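Side-chain contact in TT1696 protein (Thermus thermophilus, PDB 1UFB), which is of unknown function but contains a HEPN domain and may bind DNA: residues A[69-73]-A[74-78]. Numbering follows the deposited sequence.
Sequences VDVPE and DLVEA
The carboxylates of Glu73 and Glu77 are nearly parallel, planes 18° apart, but not coplanar: Glu77 OE2 lies to one side of the Glu73 plane and meets Glu73 OE2 obliquely at 3.5 Å. Over that same face of the Glu73 carboxylate sits the methyl CG2 of Val76, 4.0 Å from Glu73 OE1. Glu73 reaches this position with CG anti to its own nitrogen (chi1 178°) and a bend at chi2 that turns the carboxylate toward Val76. The backbone begins the helix here: Leu75 N donates to Pro72 O (3.0 Å), whereas Glu77 N meets Glu73 O (3.1 Å) with an N-H...O angle of 157°, the i to i+4 bond of an alpha helix. Pro72 and Leu75 run side by side, ring atom CD 3.7 Å from CD1 of the leucine, and Val71 CG1 sits 4.1 Å from Leu75 CB. Val71 and Leu75 also touch Leu62 and Phe122, which ties the loop and helix start to helices 58-63 and 106-126. Two acids this close would repel if both were ionised; the salt bridge from Glu77 OE2 to Lys80 probably offsets that cost, and the helix start would probably also favour a negative charge on Glu73.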
ATOM      1  N   VAL A  69     -17.794 -19.445 -13.248  1.00 41.55           N
ATOM      2  CA  VAL A  69     -16.844 -18.444 -13.764  1.00 38.25           C
ATOM      3  C   VAL A  69     -15.634 -19.151 -14.315  1.00 37.13           C
ATOM      4  O   VAL A  69     -14.868 -19.792 -13.603  1.00 40.62           O
ATOM      5  CB  VAL A  69     -16.358 -17.436 -12.644  1.00 36.79           C
ATOM      6  CG1 VAL A  69     -15.438 -16.368 -13.263  1.00 37.99           C
ATOM      7  CG2 VAL A  69     -17.527 -16.744 -11.985  1.00 35.25           C
ATOM      8  N   ASP A  70     -15.425 -19.018 -15.594  1.00 37.40           N
ATOM      9  CA  ASP A  70     -14.287 -19.650 -16.210  1.00 39.93           C
ATOM     10  C   ASP A  70     -13.051 -18.731 -16.139  1.00 40.39           C
ATOM     11  O   ASP A  70     -13.087 -17.594 -16.593  1.00 38.74           O
ATOM     12  CB  ASP A  70     -14.635 -19.955 -17.645  1.00 45.21           C
ATOM     13  CG  ASP A  70     -13.433 -20.237 -18.465  1.00 52.00           C
ATOM     14  OD1 ASP A  70     -13.132 -19.417 -19.370  1.00 58.48           O
ATOM     15  OD2 ASP A  70     -12.781 -21.268 -18.211  1.00 54.78           O
ATOM     16  N   VAL A  71     -11.964 -19.241 -15.578  1.00 39.71           N
ATOM     17  CA  VAL A  71     -10.748 -18.468 -15.414  1.00 38.55           C
ATOM     18  C   VAL A  71      -9.688 -18.926 -16.388  1.00 39.04           C
ATOM     19  O   VAL A  71      -9.152 -20.022 -16.232  1.00 40.73           O
ATOM     20  CB  VAL A  71     -10.194 -18.649 -13.971  1.00 37.38           C
ATOM     21  CG1 VAL A  71      -8.851 -17.978 -13.837  1.00 32.08           C
ATOM     22  CG2 VAL A  71     -11.206 -18.135 -12.975  1.00 31.17           C
ATOM     23  N   PRO A  72      -9.331 -18.083 -17.373  1.00 38.85           N
ATOM     24  CA  PRO A  72      -8.308 -18.552 -18.305  1.00 40.67           C
ATOM     25  C   PRO A  72      -6.990 -18.760 -17.585  1.00 42.74           C
ATOM     26  O   PRO A  72      -6.723 -18.083 -16.566  1.00 43.02           O
ATOM     27  CB  PRO A  72      -8.222 -17.440 -19.349  1.00 38.75           C
ATOM     28  CG  PRO A  72      -9.557 -16.756 -19.265  1.00 40.96           C
ATOM     29  CD  PRO A  72      -9.861 -16.769 -17.775  1.00 40.75           C
ATOM     30  N   GLU A  73      -6.175 -19.667 -18.117  1.00 39.87           N
ATOM     31  CA  GLU A  73      -4.867 -19.967 -17.541  1.00 42.60           C
ATOM     32  C   GLU A  73      -3.932 -18.756 -17.480  1.00 42.64           C
ATOM     33  O   GLU A  73      -3.048 -18.684 -16.585  1.00 42.86           O
ATOM     34  CB  GLU A  73      -4.169 -21.057 -18.347  1.00 45.26           C
ATOM     35  CG  GLU A  73      -2.770 -21.388 -17.840  1.00 51.72           C
ATOM     36  CD  GLU A  73      -2.766 -22.057 -16.447  1.00 57.06           C
ATOM     37  OE1 GLU A  73      -3.851 -22.444 -15.902  1.00 55.95           O
ATOM     38  OE2 GLU A  73      -1.650 -22.197 -15.895  1.00 58.87           O
ATOM     39  N   ASP A  74      -4.069 -17.847 -18.464  1.00 40.63           N
ATOM     40  CA  ASP A  74      -3.214 -16.670 -18.476  1.00 39.74           C
ATOM     41  C   ASP A  74      -3.493 -15.772 -17.259  1.00 37.62           C
ATOM     42  O   ASP A  74      -2.581 -15.072 -16.813  1.00 35.04           O
ATOM     43  CB  ASP A  74      -3.282 -15.925 -19.834  1.00 43.11           C
ATOM     44  CG  ASP A  74      -4.538 -15.066 -20.038  1.00 50.03           C
ATOM     45  OD1 ASP A  74      -5.615 -15.257 -19.416  1.00 50.11           O
ATOM     46  OD2 ASP A  74      -4.422 -14.167 -20.904  1.00 53.08           O
ATOM     47  N   LEU A  75      -4.703 -15.834 -16.689  1.00 30.44           N
ATOM     48  CA  LEU A  75      -4.959 -15.039 -15.496  1.00 32.62           C
ATOM     49  C   LEU A  75      -4.243 -15.642 -14.261  1.00 32.26           C
ATOM     50  O   LEU A  75      -3.873 -14.927 -13.299  1.00 29.04           O
ATOM     51  CB  LEU A  75      -6.461 -14.929 -15.245  1.00 30.61           C
ATOM     52  CG  LEU A  75      -7.247 -14.148 -16.323  1.00 32.74           C
ATOM     53  CD1 LEU A  75      -8.662 -13.883 -15.815  1.00 33.31           C
ATOM     54  CD2 LEU A  75      -6.539 -12.840 -16.692  1.00 35.89           C
ATOM     55  N   VAL A  76      -4.089 -16.976 -14.261  1.00 31.98           N
ATOM     56  CA  VAL A  76      -3.413 -17.654 -13.158  1.00 31.53           C
ATOM     57  C   VAL A  76      -1.944 -17.236 -13.214  1.00 33.67           C
ATOM     58  O   VAL A  76      -1.322 -16.924 -12.197  1.00 32.14           O
ATOM     59  CB  VAL A  76      -3.541 -19.235 -13.288  1.00 34.35           C
ATOM     60  CG1 VAL A  76      -2.781 -19.912 -12.180  1.00 34.37           C
ATOM     61  CG2 VAL A  76      -5.001 -19.656 -13.212  1.00 29.15           C
ATOM     62  N   GLU A  77      -1.377 -17.191 -14.415  1.00 31.63           N
ATOM     63  CA  GLU A  77       0.022 -16.779 -14.494  1.00 33.76           C
ATOM     64  C   GLU A  77       0.147 -15.304 -14.101  1.00 30.22           C
ATOM     65  O   GLU A  77       1.090 -14.958 -13.407  1.00 30.91           O
ATOM     66  CB  GLU A  77       0.616 -17.069 -15.883  1.00 36.25           C
ATOM     67  CG  GLU A  77       0.795 -18.640 -16.105  1.00 44.97           C
ATOM     68  CD  GLU A  77       1.461 -19.418 -14.873  1.00 50.94           C
ATOM     69  OE1 GLU A  77       2.680 -19.207 -14.537  1.00 49.10           O
ATOM     70  OE2 GLU A  77       0.745 -20.253 -14.218  1.00 53.41           O
ATOM     71  N   ALA A  78      -0.793 -14.449 -14.527  1.00 29.45           N
ATOM     72  CA  ALA A  78      -0.730 -13.034 -14.121  1.00 31.55           C
ATOM     73  C   ALA A  78      -0.784 -12.936 -12.561  1.00 30.12           C
ATOM     74  O   ALA A  78      -0.106 -12.093 -11.942  1.00 28.76           O
ATOM     75  CB  ALA A  78      -1.943 -12.254 -14.709  1.00 28.78           C
TER